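PDB 6DRU: glycosyl hydrolases family 31 family protein from Aspergillus niger, which hydrolyses xyloglucan oligosaccharides, releasing alpha-xylose from the glucose at their non-reducing end. Local coordinates for residues 9-21 and 28-40. Sequence-based numbering, arbitrary orientation.
Sequences GLRIQHGFETILI and GFRVRAWPFRPPS
Phe-16 and Phe-36 lie one over the other in an offset stack just where the paired strands give out, their ring centroids 4.4 Å apart and their planes only 8° from parallel. The shift between the rings carries CB of Phe-16 almost over the middle of the Phe-36 ring, a CH-pi contact, while CB of Pro-35 meets the Phe-16 ring at its edge. With CG of Phe-16 set between its backbone N and carbonyl carbon (chi1 55°), the ring leans out over Phe-36. Backbone ties the same corner: Phe-36 N donates to Phe-16 O at 2.9 Å, nearly straight at N-H but from above the carbonyl plane. A third subunit, another copy of the protein, adds Phe-420 edge-to-face against Phe-16, and Tyr-427 of the second subunit packs on Phe-36, placing this corner among three chains.

Beyond it, 17-21 and 28-35 run as neighbouring antiparallel strands of a beta meander with 10-14, whose link to 17-21 is a type II' turn from His-14 to Glu-17, within the large mixed sheet of the N-terminal beta region of this GH31 enzyme. Thr-18 with Trp-34 and Leu-20 with Arg-32 are the hydrogen-bonded pairs; Leu-20 N donates to Arg-32 O at 2.7 Å.

On one face of the sheet, Thr-18 sets CB over the indole of Trp-34, with Thr-18 CG2 3.6 Å from Trp-34 CZ2; CD of Pro-39 covers the opposite face, so the ring is sandwiched. Arg-11 reaches the indole edge with NH1, its guanidinium plane steeply turned, at 74°. Farther along, a water accepts from Arg-32 NE at 2.7 Å and lies 3.2 Å from Leu-20 O, while Arg-32 NH2 bonds Gln-22. On the other face Ile-21 CG2 touches Val-31 CG2 at 3.8 Å, with the Phe-29 ring beside it.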
loop_
_atom_site.group_PDB
_atom_site.type_symbol
_atom_site.label_atom_id
_atom_site.label_comp_id
_atom_site.label_asym_id
_atom_site.label_seq_id
_atom_site.Cartn_x
_atom_site.Cartn_y
_atom_site.Cartn_z
ATOM N N GLY A 9 -19.734 -19.794 -25.474
ATOM C CA GLY A 9 -19.082 -18.639 -24.896
ATOM C C GLY A 9 -18.054 -18.062 -25.836
ATOM O O GLY A 9 -17.612 -18.695 -26.796
ATOM N N LEU A 10 -17.664 -16.823 -25.547
ATOM C CA LEU A 10 -16.664 -16.110 -26.327
ATOM C C LEU A 10 -15.576 -15.624 -25.385
ATOM O O LEU A 10 -15.870 -15.008 -24.357
ATOM C CB LEU A 10 -17.292 -14.936 -27.089
ATOM C CG LEU A 10 -16.354 -13.955 -27.790
ATOM C CD1 LEU A 10 -15.778 -14.578 -29.047
ATOM C CD2 LEU A 10 -17.094 -12.669 -28.123
ATOM N N ARG A 11 -14.324 -15.906 -25.730
ATOM C CA ARG A 11 -13.177 -15.505 -24.928
ATOM C C ARG A 11 -12.358 -14.504 -25.727
ATOM O O ARG A 11 -11.808 -14.846 -26.780
ATOM C CB ARG A 11 -12.326 -16.711 -24.534
ATOM C CG ARG A 11 -10.963 -16.330 -23.985
ATOM C CD ARG A 11 -10.067 -17.537 -23.778
ATOM N NE ARG A 11 -8.831 -17.171 -23.094
ATOM C CZ ARG A 11 -8.501 -17.577 -21.872
ATOM N NH1 ARG A 11 -9.310 -18.380 -21.193
ATOM N NH2 ARG A 11 -7.354 -17.187 -21.330
ATOM N N ILE A 12 -12.274 -13.277 -25.223
ATOM C CA ILE A 12 -11.597 -12.182 -25.907
ATOM C C ILE A 12 -10.260 -11.936 -25.227
ATOM O O ILE A 12 -10.189 -11.839 -23.995
ATOM C CB ILE A 12 -12.456 -10.905 -25.904
ATOM C CG1 ILE A 12 -13.810 -11.167 -26.561
ATOM C CG2 ILE A 12 -11.730 -9.772 -26.611
ATOM C CD1 ILE A 12 -14.765 -10.002 -26.463
ATOM N N GLN A 13 -9.200 -11.840 -26.023
ATOM C CA GLN A 13 -7.874 -11.481 -25.530
ATOM C C GLN A 13 -7.613 -10.033 -25.934
ATOM O O GLN A 13 -7.194 -9.756 -27.060
ATOM C CB GLN A 13 -6.811 -12.424 -26.085
ATOM C CG GLN A 13 -5.452 -12.281 -25.422
ATOM C CD GLN A 13 -5.497 -12.588 -23.937
ATOM O OE1 GLN A 13 -6.024 -13.622 -23.521
ATOM N NE2 GLN A 13 -4.949 -11.688 -23.129
ATOM N N HIS A 14 -7.862 -9.111 -25.010
ATOM C CA HIS A 14 -7.739 -7.677 -25.257
ATOM C C HIS A 14 -6.505 -7.183 -24.508
ATOM O O HIS A 14 -6.593 -6.740 -23.363
ATOM C CB HIS A 14 -9.000 -6.946 -24.811
ATOM C CG HIS A 14 -8.946 -5.466 -25.019
ATOM N ND1 HIS A 14 -9.288 -4.565 -24.033
ATOM C CD2 HIS A 14 -8.599 -4.728 -26.100
ATOM C CE1 HIS A 14 -9.151 -3.336 -24.498
ATOM N NE2 HIS A 14 -8.734 -3.406 -25.750
ATOM N N GLY A 15 -5.355 -7.246 -25.170
ATOM C CA GLY A 15 -4.116 -6.942 -24.475
ATOM C C GLY A 15 -3.874 -7.967 -23.383
ATOM O O GLY A 15 -3.975 -9.179 -23.604
ATOM N N PHE A 16 -3.565 -7.485 -22.180
ATOM C CA PHE A 16 -3.305 -8.384 -21.064
ATOM C C PHE A 16 -4.567 -8.830 -20.338
ATOM O O PHE A 16 -4.478 -9.700 -19.465
ATOM C CB PHE A 16 -2.345 -7.729 -20.065
ATOM C CG PHE A 16 -2.806 -6.391 -19.555
ATOM C CD1 PHE A 16 -3.736 -6.303 -18.533
ATOM C CD2 PHE A 16 -2.290 -5.221 -20.085
ATOM C CE1 PHE A 16 -4.151 -5.075 -18.063
ATOM C CE2 PHE A 16 -2.702 -3.990 -19.616
ATOM C CZ PHE A 16 -3.632 -3.918 -18.604
ATOM N N GLU A 17 -5.729 -8.271 -20.663
ATOM C CA GLU A 17 -6.969 -8.638 -19.995
ATOM C C GLU A 17 -7.753 -9.633 -20.842
ATOM O O GLU A 17 -7.801 -9.523 -22.071
ATOM C CB GLU A 17 -7.828 -7.404 -19.690
ATOM C CG GLU A 17 -8.456 -6.730 -20.898
ATOM C CD GLU A 17 -9.628 -5.837 -20.530
ATOM O OE1 GLU A 17 -10.235 -6.056 -19.459
ATOM O OE2 GLU A 17 -9.938 -4.915 -21.313
ATOM N N THR A 18 -8.345 -10.619 -20.175
ATOM C CA THR A 18 -9.159 -11.643 -20.817
ATOM C C THR A 18 -10.607 -11.468 -20.382
ATOM O O THR A 18 -10.884 -11.346 -19.185
ATOM C CB THR A 18 -8.664 -13.044 -20.453
ATOM O OG1 THR A 18 -7.277 -13.167 -20.796
ATOM C CG2 THR A 18 -9.459 -14.102 -21.200
ATOM N N ILE A 19 -11.524 -11.467 -21.346
ATOM C CA ILE A 19 -12.953 -11.329 -21.079
ATOM C C ILE A 19 -13.652 -12.580 -21.590
ATOM O O ILE A 19 -13.554 -12.913 -22.778
ATOM C CB ILE A 19 -13.552 -10.072 -21.729
ATOM C CG1 ILE A 19 -12.803 -8.810 -21.288
ATOM C CG2 ILE A 19 -15.028 -9.957 -21.387
ATOM C CD1 ILE A 19 -11.746 -8.350 -22.268
ATOM N N LEU A 20 -14.356 -13.271 -20.696
ATOM C CA LEU A 20 -15.075 -14.498 -21.024
ATOM C C LEU A 20 -16.569 -14.242 -20.863
ATOM O O LEU A 20 -17.064 -14.108 -19.739
ATOM C CB LEU A 20 -14.614 -15.652 -20.136
ATOM C CG LEU A 20 -15.376 -16.970 -20.280
ATOM C CD1 LEU A 20 -15.208 -17.533 -21.680
ATOM C CD2 LEU A 20 -14.917 -17.976 -19.234
ATOM N N ILE A 21 -17.282 -14.170 -21.984
ATOM C CA ILE A 21 -18.722 -13.945 -22.001
ATOM C C ILE A 21 -19.396 -15.259 -22.374
ATOM O O ILE A 21 -19.094 -15.843 -23.422
ATOM C CB ILE A 21 -19.111 -12.832 -22.984
ATOM C CG1 ILE A 21 -18.208 -11.612 -22.796
ATOM C CG2 ILE A 21 -20.570 -12.445 -22.797
ATOM C CD1 ILE A 21 -17.569 -11.135 -24.082
ATOM N N GLY A 28 -29.906 -14.600 -20.532
ATOM C CA GLY A 28 -28.856 -14.064 -19.687
ATOM C C GLY A 28 -27.476 -14.306 -20.257
ATOM O O GLY A 28 -27.234 -15.280 -20.974
ATOM N N PHE A 29 -26.565 -13.390 -19.930
ATOM C CA PHE A 29 -25.148 -13.524 -20.233
ATOM C C PHE A 29 -24.344 -13.361 -18.951
ATOM O O PHE A 29 -24.700 -12.558 -18.083
ATOM C CB PHE A 29 -24.687 -12.492 -21.268
ATOM C CG PHE A 29 -24.970 -12.892 -22.687
ATOM C CD1 PHE A 29 -24.423 -14.049 -23.214
ATOM C CD2 PHE A 29 -25.776 -12.108 -23.495
ATOM C CE1 PHE A 29 -24.680 -14.422 -24.522
ATOM C CE2 PHE A 29 -26.035 -12.473 -24.803
ATOM C CZ PHE A 29 -25.485 -13.633 -25.317
ATOM N N ARG A 30 -23.267 -14.132 -18.832
ATOM C CA ARG A 30 -22.329 -14.012 -17.725
ATOM C C ARG A 30 -20.990 -13.526 -18.257
ATOM O O ARG A 30 -20.444 -14.108 -19.200
ATOM C CB ARG A 30 -22.155 -15.346 -16.997
ATOM C CG ARG A 30 -21.236 -15.253 -15.792
ATOM C CD ARG A 30 -20.972 -16.614 -15.177
ATOM N NE ARG A 30 -20.334 -16.488 -13.871
ATOM C CZ ARG A 30 -19.838 -17.509 -13.181
ATOM N NH1 ARG A 30 -19.898 -18.738 -13.674
ATOM N NH2 ARG A 30 -19.276 -17.298 -11.997
ATOM N N VAL A 31 -20.464 -12.461 -17.656
ATOM C CA VAL A 31 -19.227 -11.831 -18.101
ATOM C C VAL A 31 -18.206 -11.911 -16.976
ATOM O O VAL A 31 -18.506 -11.556 -15.831
ATOM C CB VAL A 31 -19.456 -10.370 -18.528
ATOM C CG1 VAL A 31 -18.136 -9.704 -18.879
ATOM C CG2 VAL A 31 -20.408 -10.309 -19.706
ATOM N N ARG A 32 -17.005 -12.384 -17.305
ATOM C CA ARG A 32 -15.887 -12.431 -16.374
ATOM C C ARG A 32 -14.646 -11.866 -17.051
ATOM O O ARG A 32 -14.390 -12.146 -18.226
ATOM C CB ARG A 32 -15.629 -13.861 -15.880
ATOM C CG ARG A 32 -16.551 -14.276 -14.745
ATOM C CD ARG A 32 -16.319 -15.711 -14.306
ATOM N NE ARG A 32 -16.781 -16.671 -15.303
ATOM C CZ ARG A 32 -16.821 -17.986 -15.110
ATOM N NH1 ARG A 32 -16.429 -18.502 -13.953
ATOM N NH2 ARG A 32 -17.257 -18.785 -16.073
ATOM N N ALA A 33 -13.886 -11.066 -16.308
ATOM C CA ALA A 33 -12.707 -10.403 -16.843
ATOM C C ALA A 33 -11.609 -10.373 -15.790
ATOM O O ALA A 33 -11.888 -10.217 -14.598
ATOM C CB ALA A 33 -13.030 -8.975 -17.306
ATOM N N TRP A 34 -10.359 -10.519 -16.241
ATOM C CA TRP A 34 -9.212 -10.509 -15.345
ATOM C C TRP A 34 -7.966 -10.048 -16.087
ATOM O O TRP A 34 -7.787 -10.406 -17.260
ATOM C CB TRP A 34 -8.962 -11.893 -14.734
ATOM C CG TRP A 34 -8.651 -12.970 -15.738
ATOM C CD1 TRP A 34 -7.420 -13.312 -16.218
ATOM C CD2 TRP A 34 -9.586 -13.853 -16.370
ATOM N NE1 TRP A 34 -7.530 -14.348 -17.113
ATOM C CE2 TRP A 34 -8.850 -14.698 -17.224
ATOM C CE3 TRP A 34 -10.973 -14.008 -16.299
ATOM C CZ2 TRP A 34 -9.454 -15.685 -17.999
ATOM C CZ3 TRP A 34 -11.572 -14.989 -17.072
ATOM C CH2 TRP A 34 -10.812 -15.814 -17.910
ATOM N N PRO A 35 -7.107 -9.247 -15.448
ATOM C CA PRO A 35 -5.834 -8.871 -16.077
ATOM C C PRO A 35 -4.667 -9.763 -15.670
ATOM O O PRO A 35 -4.483 -10.062 -14.484
ATOM C CB PRO A 35 -5.628 -7.432 -15.594
ATOM C CG PRO A 35 -6.270 -7.411 -14.242
ATOM C CD PRO A 35 -7.405 -8.415 -14.268
ATOM N N PHE A 36 -3.883 -10.196 -16.662
ATOM C CA PHE A 36 -2.639 -10.943 -16.475
ATOM C C PHE A 36 -2.836 -12.338 -15.886
ATOM O O PHE A 36 -2.619 -13.336 -16.581
ATOM C CB PHE A 36 -1.657 -10.147 -15.611
ATOM C CG PHE A 36 -1.054 -8.960 -16.314
ATOM C CD1 PHE A 36 -0.022 -9.131 -17.222
ATOM C CD2 PHE A 36 -1.512 -7.677 -16.060
ATOM C CE1 PHE A 36 0.539 -8.047 -17.872
ATOM C CE2 PHE A 36 -0.952 -6.585 -16.704
ATOM C CZ PHE A 36 0.074 -6.772 -17.612
ATOM N N ARG A 37 -3.242 -12.434 -14.610
ATOM C CA ARG A 37 -3.235 -13.760 -13.995
ATOM C C ARG A 37 -4.607 -14.405 -14.087
ATOM O O ARG A 37 -5.617 -13.751 -13.783
ATOM C CB ARG A 37 -2.805 -13.699 -12.526
ATOM C CG ARG A 37 -1.541 -12.902 -12.234
ATOM C CD ARG A 37 -1.798 -11.407 -12.143
ATOM N NE ARG A 37 -0.551 -10.653 -12.103
ATOM C CZ ARG A 37 -0.479 -9.331 -12.190
ATOM N NH1 ARG A 37 -1.586 -8.614 -12.323
ATOM N NH2 ARG A 37 0.700 -8.728 -12.141
ATOM N N PRO A 38 -4.670 -15.675 -14.475
ATOM C CA PRO A 38 -5.961 -16.358 -14.619
ATOM C C PRO A 38 -6.627 -16.555 -13.269
ATOM O O PRO A 38 -5.965 -16.469 -12.222
ATOM C CB PRO A 38 -5.578 -17.706 -15.254
ATOM C CG PRO A 38 -4.218 -17.487 -15.836
ATOM C CD PRO A 38 -3.551 -16.518 -14.917
ATOM N N PRO A 39 -7.934 -16.821 -13.247
ATOM C CA PRO A 39 -8.626 -17.001 -11.966
ATOM C C PRO A 39 -8.074 -18.190 -11.196
ATOM O O PRO A 39 -7.776 -19.241 -11.767
ATOM C CB PRO A 39 -10.085 -17.227 -12.378
ATOM C CG PRO A 39 -10.197 -16.635 -13.740
ATOM C CD PRO A 39 -8.865 -16.851 -14.388
ATOM N N SER A 40 -7.927 -18.005 -9.881
ATOM C CA SER A 40 -7.468 -19.090 -9.021
ATOM C C SER A 40 -8.420 -20.278 -9.061
ATOM O O SER A 40 -7.988 -21.426 -8.905
ATOM C CB SER A 40 -7.316 -18.589 -7.586
ATOM O OG SER A 40 -6.755 -17.287 -7.553
HETATM O O HOH W 1 -18.314 -15.761 -17.364
#